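Local atomic coordinates of outer protein YopM (Yersinia pestis, PDB entry 1JL5), a protein that is a leucine-rich-repeat effector and virulence factor of the plague bacillus, probably altering host cell physiology to promote bacterial survival in host tissues. Residues A[293-298]-A[313-318]; A[300-305]-A[320-325]; A[333-338]-A[353-358]. All blocks are in the same frame, centred on the assembly; numbering follows the deposited sequence.

Contact 1 of 3, residues A[293-298]-A[313-318]. With CA (calcium ion), chain E.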
loop_
_atom_site.group_PDB
_atom_site.type_symbol
_atom_site.label_atom_id
_atom_site.label_comp_id
_atom_site.label_asym_id
_atom_site.label_seq_id
_atom_site.Cartn_x
_atom_site.Cartn_y
_atom_site.Cartn_z
ATOM N N SER A 293 -26.249 12.334 11.486
ATOM C CA SER A 293 -27.190 12.663 12.542
ATOM C C SER A 293 -27.837 11.421 13.121
ATOM O O SER A 293 -28.168 11.379 14.303
ATOM C CB SER A 293 -28.265 13.596 11.993
ATOM O OG SER A 293 -28.934 12.991 10.903
ATOM N N GLU A 294 -28.010 10.409 12.283
ATOM C CA GLU A 294 -28.635 9.169 12.709
ATOM C C GLU A 294 -28.006 7.960 12.069
ATOM O O GLU A 294 -27.495 8.013 10.950
ATOM C CB GLU A 294 -30.110 9.130 12.320
ATOM C CG GLU A 294 -31.002 10.138 12.962
ATOM C CD GLU A 294 -32.451 9.827 12.672
ATOM O OE1 GLU A 294 -32.799 9.701 11.476
ATOM O OE2 GLU A 294 -33.227 9.697 13.641
ATOM N N LEU A 295 -28.087 6.852 12.786
ATOM C CA LEU A 295 -27.583 5.599 12.284
ATOM C C LEU A 295 -28.630 4.566 12.611
ATOM O O LEU A 295 -29.262 4.622 13.661
ATOM C CB LEU A 295 -26.255 5.248 12.942
ATOM C CG LEU A 295 -25.122 6.166 12.491
ATOM C CD1 LEU A 295 -23.848 5.781 13.212
ATOM C CD2 LEU A 295 -24.956 6.058 10.975
ATOM N N PRO A 296 -28.862 3.631 11.690
ATOM C CA PRO A 296 -29.854 2.582 11.917
ATOM C C PRO A 296 -29.509 1.914 13.255
ATOM O O PRO A 296 -28.338 1.721 13.576
ATOM C CB PRO A 296 -29.645 1.668 10.718
ATOM C CG PRO A 296 -29.220 2.611 9.648
ATOM C CD PRO A 296 -28.239 3.496 10.363
ATOM N N PRO A 297 -30.526 1.549 14.043
ATOM C CA PRO A 297 -30.332 0.914 15.351
ATOM C C PRO A 297 -29.660 -0.452 15.325
ATOM O O PRO A 297 -29.133 -0.905 16.338
ATOM C CB PRO A 297 -31.754 0.840 15.898
ATOM C CG PRO A 297 -32.538 0.557 14.665
ATOM C CD PRO A 297 -31.950 1.537 13.668
ATOM N N ASN A 298 -29.683 -1.104 14.170
ATOM C CA ASN A 298 -29.089 -2.426 14.036
ATOM C C ASN A 298 -27.902 -2.426 13.094
ATOM O O ASN A 298 -27.498 -3.472 12.591
ATOM C CB ASN A 298 -30.141 -3.402 13.522
ATOM C CG ASN A 298 -31.435 -3.295 14.286
ATOM O OD1 ASN A 298 -31.451 -3.439 15.508
ATOM N ND2 ASN A 298 -32.528 -3.026 13.576
ATOM N N CYS A 313 -23.240 10.880 15.296
ATOM C CA CYS A 313 -24.346 10.766 16.221
ATOM C C CYS A 313 -23.958 9.561 17.062
ATOM O O CYS A 313 -22.946 8.911 16.791
ATOM C CB CYS A 313 -25.617 10.451 15.454
ATOM S SG CYS A 313 -25.369 9.040 14.362
ATOM N N ASP A 314 -24.750 9.257 18.078
ATOM C CA ASP A 314 -24.451 8.107 18.904
ATOM C C ASP A 314 -24.443 6.903 17.991
ATOM O O ASP A 314 -25.185 6.843 17.012
ATOM C CB ASP A 314 -25.503 7.931 19.997
ATOM C CG ASP A 314 -25.480 9.055 21.000
ATOM O OD1 ASP A 314 -24.371 9.454 21.419
ATOM O OD2 ASP A 314 -26.568 9.535 21.374
ATOM N N LEU A 315 -23.592 5.943 18.308
ATOM C CA LEU A 315 -23.492 4.750 17.501
ATOM C C LEU A 315 -24.425 3.681 18.036
ATOM O O LEU A 315 -24.553 3.503 19.244
ATOM C CB LEU A 315 -22.053 4.251 17.517
ATOM C CG LEU A 315 -21.065 5.347 17.110
ATOM C CD1 LEU A 315 -19.645 4.903 17.401
ATOM C CD2 LEU A 315 -21.264 5.677 15.635
ATOM N N PRO A 316 -25.107 2.966 17.137
ATOM C CA PRO A 316 -26.015 1.916 17.589
ATOM C C PRO A 316 -25.185 0.852 18.299
ATOM O O PRO A 316 -24.092 0.511 17.854
ATOM C CB PRO A 316 -26.639 1.415 16.286
ATOM C CG PRO A 316 -25.568 1.676 15.274
ATOM C CD PRO A 316 -25.064 3.039 15.668
ATOM N N PRO A 317 -25.681 0.334 19.433
ATOM C CA PRO A 317 -24.935 -0.690 20.168
ATOM C C PRO A 317 -24.640 -1.927 19.326
ATOM O O PRO A 317 -23.809 -2.748 19.684
ATOM C CB PRO A 317 -25.843 -0.984 21.366
ATOM C CG PRO A 317 -27.207 -0.661 20.847
ATOM C CD PRO A 317 -26.967 0.616 20.089
ATOM N N SER A 318 -25.317 -2.042 18.193
ATOM C CA SER A 318 -25.124 -3.174 17.297
ATOM C C SER A 318 -23.870 -3.006 16.443
ATOM O O SER A 318 -23.353 -3.971 15.875
ATOM C CB SER A 318 -26.318 -3.279 16.367
ATOM O OG SER A 318 -26.514 -2.036 15.716
HETATM CA CA CA E . -34.620 8.632 12.005
HETATM O O HOH W 1 -35.182 11.178 12.291
HETATM O O HOH W 2 -36.946 8.386 12.475
#

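Contact 2 of 3, residues A[300-305]-A[320-325]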
loop_
_atom_site.group_PDB
_atom_site.type_symbol
_atom_site.label_atom_id
_atom_site.label_comp_id
_atom_site.label_asym_id
_atom_site.label_seq_id
_atom_site.Cartn_x
_atom_site.Cartn_y
_atom_site.Cartn_z
ATOM N N TYR A 300 -24.445 -2.798 11.712
ATOM C CA TYR A 300 -23.285 -3.560 12.152
ATOM C C TYR A 300 -22.051 -2.877 11.600
ATOM O O TYR A 300 -21.006 -2.800 12.244
ATOM C CB TYR A 300 -23.282 -4.975 11.581
ATOM C CG TYR A 300 -24.331 -5.906 12.119
ATOM C CD1 TYR A 300 -24.608 -5.967 13.485
ATOM C CD2 TYR A 300 -25.001 -6.784 11.267
ATOM C CE1 TYR A 300 -25.524 -6.883 13.987
ATOM C CE2 TYR A 300 -25.914 -7.697 11.755
ATOM C CZ TYR A 300 -26.171 -7.745 13.111
ATOM O OH TYR A 300 -27.075 -8.659 13.583
ATOM N N TYR A 301 -22.193 -2.390 10.379
ATOM C CA TYR A 301 -21.088 -1.779 9.686
ATOM C C TYR A 301 -21.381 -0.398 9.173
ATOM O O TYR A 301 -22.359 -0.163 8.472
ATOM C CB TYR A 301 -20.691 -2.665 8.512
ATOM C CG TYR A 301 -19.640 -2.084 7.600
ATOM C CD1 TYR A 301 -18.286 -2.326 7.820
ATOM C CD2 TYR A 301 -20.004 -1.332 6.487
ATOM C CE1 TYR A 301 -17.320 -1.838 6.946
ATOM C CE2 TYR A 301 -19.046 -0.840 5.608
ATOM C CZ TYR A 301 -17.709 -1.100 5.841
ATOM O OH TYR A 301 -16.763 -0.638 4.953
ATOM N N LEU A 302 -20.513 0.524 9.531
ATOM C CA LEU A 302 -20.657 1.864 9.058
ATOM C C LEU A 302 -19.318 2.298 8.522
ATOM O O LEU A 302 -18.310 2.293 9.231
ATOM C CB LEU A 302 -21.083 2.817 10.167
ATOM C CG LEU A 302 -21.008 4.278 9.695
ATOM C CD1 LEU A 302 -21.898 4.479 8.475
ATOM C CD2 LEU A 302 -21.423 5.211 10.812
ATOM N N ASN A 303 -19.304 2.617 7.242
ATOM C CA ASN A 303 -18.099 3.129 6.645
ATOM C C ASN A 303 -18.538 4.509 6.195
ATOM O O ASN A 303 -19.328 4.643 5.262
ATOM C CB ASN A 303 -17.663 2.306 5.446
ATOM C CG ASN A 303 -16.315 2.742 4.925
ATOM O OD1 ASN A 303 -15.861 3.848 5.211
ATOM N ND2 ASN A 303 -15.670 1.881 4.155
ATOM N N ALA A 304 -18.064 5.523 6.902
ATOM C CA ALA A 304 -18.391 6.904 6.580
ATOM C C ALA A 304 -17.062 7.618 6.394
ATOM O O ALA A 304 -16.955 8.829 6.552
ATOM C CB ALA A 304 -19.174 7.534 7.721
ATOM N N SER A 305 -16.039 6.844 6.069
ATOM C CA SER A 305 -14.717 7.407 5.878
ATOM C C SER A 305 -14.698 8.376 4.713
ATOM O O SER A 305 -15.517 8.296 3.795
ATOM C CB SER A 305 -13.699 6.294 5.619
ATOM O OG SER A 305 -14.031 5.593 4.437
ATOM N N GLU A 320 -20.543 -3.009 14.855
ATOM C CA GLU A 320 -19.363 -3.825 15.030
ATOM C C GLU A 320 -18.188 -3.200 14.314
ATOM O O GLU A 320 -17.050 -3.310 14.746
ATOM C CB GLU A 320 -19.634 -5.221 14.513
ATOM C CG GLU A 320 -20.636 -5.923 15.384
ATOM C CD GLU A 320 -20.885 -7.321 14.940
ATOM O OE1 GLU A 320 -21.308 -7.499 13.778
ATOM O OE2 GLU A 320 -20.656 -8.236 15.753
ATOM N N GLU A 321 -18.458 -2.544 13.200
ATOM C CA GLU A 321 -17.375 -1.904 12.500
ATOM C C GLU A 321 -17.727 -0.474 12.204
ATOM O O GLU A 321 -18.761 -0.174 11.606
ATOM C CB GLU A 321 -17.027 -2.619 11.201
ATOM C CG GLU A 321 -15.903 -1.901 10.472
ATOM C CD GLU A 321 -15.261 -2.734 9.391
ATOM O OE1 GLU A 321 -15.690 -3.888 9.183
ATOM O OE2 GLU A 321 -14.321 -2.224 8.748
ATOM N N LEU A 322 -16.865 0.410 12.663
ATOM C CA LEU A 322 -17.051 1.811 12.429
ATOM C C LEU A 322 -15.830 2.311 11.707
ATOM O O LEU A 322 -14.719 2.270 12.234
ATOM C CB LEU A 322 -17.195 2.577 13.731
ATOM C CG LEU A 322 -17.293 4.088 13.512
ATOM C CD1 LEU A 322 -18.548 4.395 12.704
ATOM C CD2 LEU A 322 -17.317 4.807 14.854
ATOM N N ASN A 323 -16.035 2.754 10.479
ATOM C CA ASN A 323 -14.944 3.315 9.728
ATOM C C ASN A 323 -15.343 4.739 9.422
ATOM O O ASN A 323 -16.223 4.990 8.600
ATOM C CB ASN A 323 -14.703 2.562 8.427
ATOM C CG ASN A 323 -13.465 3.048 7.720
ATOM O OD1 ASN A 323 -12.990 4.151 7.992
ATOM N ND2 ASN A 323 -12.936 2.243 6.811
ATOM N N VAL A 324 -14.724 5.672 10.126
ATOM C CA VAL A 324 -14.992 7.085 9.915
ATOM C C VAL A 324 -13.637 7.690 9.628
ATOM O O VAL A 324 -13.362 8.856 9.902
ATOM C CB VAL A 324 -15.609 7.729 11.151
ATOM C CG1 VAL A 324 -17.020 7.201 11.345
ATOM C CG2 VAL A 324 -14.754 7.436 12.365
ATOM N N SER A 325 -12.783 6.847 9.075
ATOM C CA SER A 325 -11.445 7.255 8.721
ATOM C C SER A 325 -11.520 8.446 7.794
ATOM O O SER A 325 -12.450 8.585 6.997
ATOM C CB SER A 325 -10.720 6.122 8.000
ATOM O OG SER A 325 -9.411 6.532 7.658
HETATM O O HOH W 3 -13.934 -0.424 6.945
#

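Contact 3 of 3, residues A[333-338]-A[353-358]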
loop_
_atom_site.group_PDB
_atom_site.type_symbol
_atom_site.label_atom_id
_atom_site.label_comp_id
_atom_site.label_asym_id
_atom_site.label_seq_id
_atom_site.Cartn_x
_atom_site.Cartn_y
_atom_site.Cartn_z
ATOM N N PRO A 333 -18.012 9.368 19.204
ATOM C CA PRO A 333 -19.009 9.209 20.259
ATOM C C PRO A 333 -18.631 7.963 21.051
ATOM O O PRO A 333 -17.682 7.258 20.688
ATOM C CB PRO A 333 -20.307 9.024 19.483
ATOM C CG PRO A 333 -19.847 8.321 18.250
ATOM C CD PRO A 333 -18.588 9.070 17.885
ATOM N N ALA A 334 -19.352 7.700 22.134
ATOM C CA ALA A 334 -19.079 6.522 22.935
ATOM C C ALA A 334 -19.090 5.356 21.963
ATOM O O ALA A 334 -19.947 5.271 21.086
ATOM C CB ALA A 334 -20.156 6.341 23.995
ATOM N N LEU A 335 -18.124 4.464 22.099
ATOM C CA LEU A 335 -18.059 3.329 21.208
ATOM C C LEU A 335 -18.966 2.217 21.698
ATOM O O LEU A 335 -18.921 1.834 22.863
ATOM C CB LEU A 335 -16.625 2.827 21.112
ATOM C CG LEU A 335 -15.638 3.865 20.590
ATOM C CD1 LEU A 335 -14.240 3.276 20.592
ATOM C CD2 LEU A 335 -16.053 4.305 19.189
ATOM N N PRO A 336 -19.821 1.696 20.812
ATOM C CA PRO A 336 -20.709 0.617 21.237
ATOM C C PRO A 336 -19.877 -0.567 21.715
ATOM O O PRO A 336 -18.872 -0.917 21.097
ATOM C CB PRO A 336 -21.509 0.313 19.971
ATOM C CG PRO A 336 -20.586 0.724 18.864
ATOM C CD PRO A 336 -20.001 2.004 19.386
ATOM N N PRO A 337 -20.261 -1.179 22.847
ATOM C CA PRO A 337 -19.495 -2.322 23.346
ATOM C C PRO A 337 -19.369 -3.472 22.354
ATOM O O PRO A 337 -18.506 -4.324 22.498
ATOM C CB PRO A 337 -20.233 -2.714 24.635
ATOM C CG PRO A 337 -21.583 -2.055 24.511
ATOM C CD PRO A 337 -21.265 -0.752 23.835
ATOM N N ARG A 338 -20.222 -3.494 21.342
ATOM C CA ARG A 338 -20.151 -4.552 20.348
ATOM C C ARG A 338 -19.109 -4.214 19.285
ATOM O O ARG A 338 -18.708 -5.075 18.510
ATOM C CB ARG A 338 -21.510 -4.748 19.670
ATOM C CG ARG A 338 -22.023 -6.164 19.775
ATOM C CD ARG A 338 -22.314 -6.783 18.427
ATOM N NE ARG A 338 -23.746 -6.959 18.247
ATOM C CZ ARG A 338 -24.304 -7.652 17.264
ATOM N NH1 ARG A 338 -23.553 -8.251 16.347
ATOM N NH2 ARG A 338 -25.623 -7.748 17.201
ATOM N N PRO A 353 -12.345 7.300 22.209
ATOM C CA PRO A 353 -13.178 6.982 23.371
ATOM C C PRO A 353 -12.744 5.647 23.960
ATOM O O PRO A 353 -11.993 4.897 23.332
ATOM C CB PRO A 353 -14.585 6.912 22.780
ATOM C CG PRO A 353 -14.508 7.823 21.591
ATOM C CD PRO A 353 -13.168 7.475 21.003
ATOM N N GLU A 354 -13.215 5.354 25.166
ATOM C CA GLU A 354 -12.881 4.094 25.808
ATOM C C GLU A 354 -13.239 2.994 24.826
ATOM O O GLU A 354 -14.350 2.948 24.299
ATOM C CB GLU A 354 -13.683 3.924 27.088
ATOM C CG GLU A 354 -13.324 2.672 27.851
ATOM C CD GLU A 354 -14.048 2.587 29.168
ATOM O OE1 GLU A 354 -15.293 2.487 29.152
ATOM O OE2 GLU A 354 -13.373 2.626 30.218
ATOM N N LEU A 355 -12.292 2.107 24.576
ATOM C CA LEU A 355 -12.510 1.034 23.629
ATOM C C LEU A 355 -13.331 -0.108 24.194
ATOM O O LEU A 355 -13.122 -0.535 25.323
ATOM C CB LEU A 355 -11.164 0.509 23.142
ATOM C CG LEU A 355 -10.318 1.573 22.437
ATOM C CD1 LEU A 355 -8.978 0.979 22.040
ATOM C CD2 LEU A 355 -11.072 2.088 21.204
ATOM N N PRO A 356 -14.292 -0.609 23.409
ATOM C CA PRO A 356 -15.119 -1.719 23.883
ATOM C C PRO A 356 -14.215 -2.935 24.060
ATOM O O PRO A 356 -13.242 -3.104 23.326
ATOM C CB PRO A 356 -16.146 -1.882 22.769
ATOM C CG PRO A 356 -15.399 -1.429 21.549
ATOM C CD PRO A 356 -14.670 -0.208 22.045
ATOM N N GLN A 357 -14.537 -3.774 25.034
ATOM C CA GLN A 357 -13.732 -4.946 25.349
ATOM C C GLN A 357 -13.630 -6.049 24.309
ATOM O O GLN A 357 -12.826 -6.962 24.461
ATOM C CB GLN A 357 -14.203 -5.537 26.680
ATOM C CG GLN A 357 -13.947 -4.607 27.850
ATOM C CD GLN A 357 -12.525 -4.079 27.847
ATOM O OE1 GLN A 357 -11.567 -4.848 27.742
ATOM N NE2 GLN A 357 -12.379 -2.760 27.962
ATOM N N ASN A 358 -14.439 -5.983 23.263
ATOM C CA ASN A 358 -14.394 -6.994 22.210
ATOM C C ASN A 358 -13.805 -6.381 20.939
ATOM O O ASN A 358 -13.839 -6.994 19.871
ATOM C CB ASN A 358 -15.800 -7.525 21.916
ATOM C CG ASN A 358 -16.051 -8.895 22.517
ATOM O OD1 ASN A 358 -15.729 -9.919 21.914
ATOM N ND2 ASN A 358 -16.625 -8.922 23.717
HETATM O O HOH W 4 -16.372 4.435 24.252
#

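Contact 1 of 3, residues A[293-298]-A[313-318]
Leu295 meets Cys313, Leu315 and Pro316 in the apolar half of this contact, where two loops of successive leucine-rich repeats run almost parallel, 4° apart end to end. Its CG sits 3.4 Å from Cys313 SG, its CB faces Pro316 CD, and its CD1 reaches Leu315 CD2 at 3.5 Å. Leu295 and Leu315 lie side by side and point the same way, each with CG anti to the carbonyl carbon. In Cys313 the sulphur stands between backbone N and carbonyl carbon (chi1 51°), which turns it toward Leu295.

Carbonyl oxygens of the first loop rest on carbons of the second. Pro316 CB lies 3.2 Å from Pro296 O and also touches Pro297 O, so the proline ring is pressed against two successive carbonyls. Ser293 O abuts Cys313 CB in the same manner.

The polar part is small. Ser318 OG bonds Leu299 O, and Pro297 O also lies within 2.9 Å of Ser318 OG. Asn298 ND2 turns elsewhere, to Gln277 O.

The Glu294 side chain points away from the neighbouring loop. Its carboxylate grips a calcium ion with both oxygens, OE1 at 2.2 Å and OE2 at 2.4 Å, and Glu274 and two waters also bind the metal. The chemistry thus divides by side of the loop: apolar carbons and sulphur join one repeat to the next, no backbone hydrogen bond joins the loops, the prolines at 296-297 and 316-317 have no N-H to give, and the acidic side chain serves a metal.

Contact 2 of 3, residues A[300-305]-A[320-325]
Tyr301 and Glu321 lie side by side on one face of a parallel strand pair; CG anti to the backbone N in both sends ring and carboxylate chain the same way. The carboxylate stands at the edge of the ring, OE1 in the ring plane and 3.3 Å from Tyr301 CD1, with the two planes 84° apart. Glu321 OE2 forms a salt bridge with Arg341 and takes a proton from a water that in turn accepts from Asn323 ND2.

On the same face Asn303 and Asn323 share chi1 -173°, which places each CG so that the amides overlie each other, planes 10° apart. Asn303 OD1 is gripped twice, by Ser305 N and by Ser305 OG at 2.6 Å, the hydroxyl lying on a lone pair; Asn323 OD1 accepts Ser325 N. Both are Asx turns that fix the amide rotation as the strands end. Asn303 ND2 donates to Tyr301 OH, tilted from its amide plane.

The other face carries Leu302 and Leu322, again alike, with Leu302 CD2 3.5 Å from Leu322 CD1. Before the strands, Glu320 OE1 approaches the Tyr300 ring obliquely, while its OE2 pairs with Arg338.

Backbone bonds join the strands: Tyr300 O accepts Glu320 N and Glu321 N, Leu302 N donates to Glu321 O at 2.8 Å, and Asn323 N and Ala304 N bond to Leu302 O and Asn323 O. Short parallel strands in register, with leucines stacked on the inner face and an asparagine ladder just beyond, here Asn307 and Asn327 bonding Ala304 O, are the hallmark of a leucine-rich-repeat solenoid.

Contact 3 of 3, residues A[333-338]-A[353-358]
Leu335 carries this contact, packing against Pro353, Leu355 and Pro356 of the next turn. Its CD1 presses on Leu355 CD2 at 3.4 Å, tighter than usual van der Waals contact. The chi1 of -60° common to both leucines, CG anti to the carbonyl carbon, sets the two side chains alongside and pointing the same way, CD1 against CD2. Leu335 CB packs on Pro356 CD at 3.7 Å, and its CG meets Pro353 CB at 3.9 Å, the leucine crossing that proline at about a right angle.

The proline rings of the second loop also rest on carbonyl oxygens of the first. Pro356 CB lies 3.3 Å from Pro336 O and close to Pro337 O as well, while Pro353 CG lies 3.3 Å from Pro333 O.

No direct hydrogen bond joins the two segments. A water does so instead: it accepts from Leu335 N at 2.8 Å and donates to Glu354 O at 2.5 Å, tying the backbones together beside the leucine.

Farther out, Pro376 packs against Leu355. Arg338 leads away to a salt bridge with Glu320 and to Asn80 O and Gly55 O of the second subunit, while Asn358 CB faces Pro337 O and its side chain packs on Ser102 of that subunit. Segment 333-338 belongs to the loop before strand 341-343; segment 353-358 belongs to the loop before strand 361-363. Leu335 and Leu355 both pack on Leu342 of the strand between these loops.

Contact 2 is the buried strand layer of the solenoid, while contacts 1 and 3 are partly buried and join the loops that lead into such strands. Contacts 1 and 2 share the same two turns of the solenoid: Leu295 meets Leu302 and Leu315 meets Leu322, packing loop against strand inside the solenoid. Contact 3 continues the loop stack, with Pro333 on Leu315 and Pro336 against Pro316 O. Chemistry follows place: a regular backbone ladder in contact 2, leucine and proline packing in the other two, with a calcium ion bound by Glu294 at the exposed side of contact 1 and a bridging water in contact 3. The Glu320-Arg338 salt bridge links contacts 2 and 3.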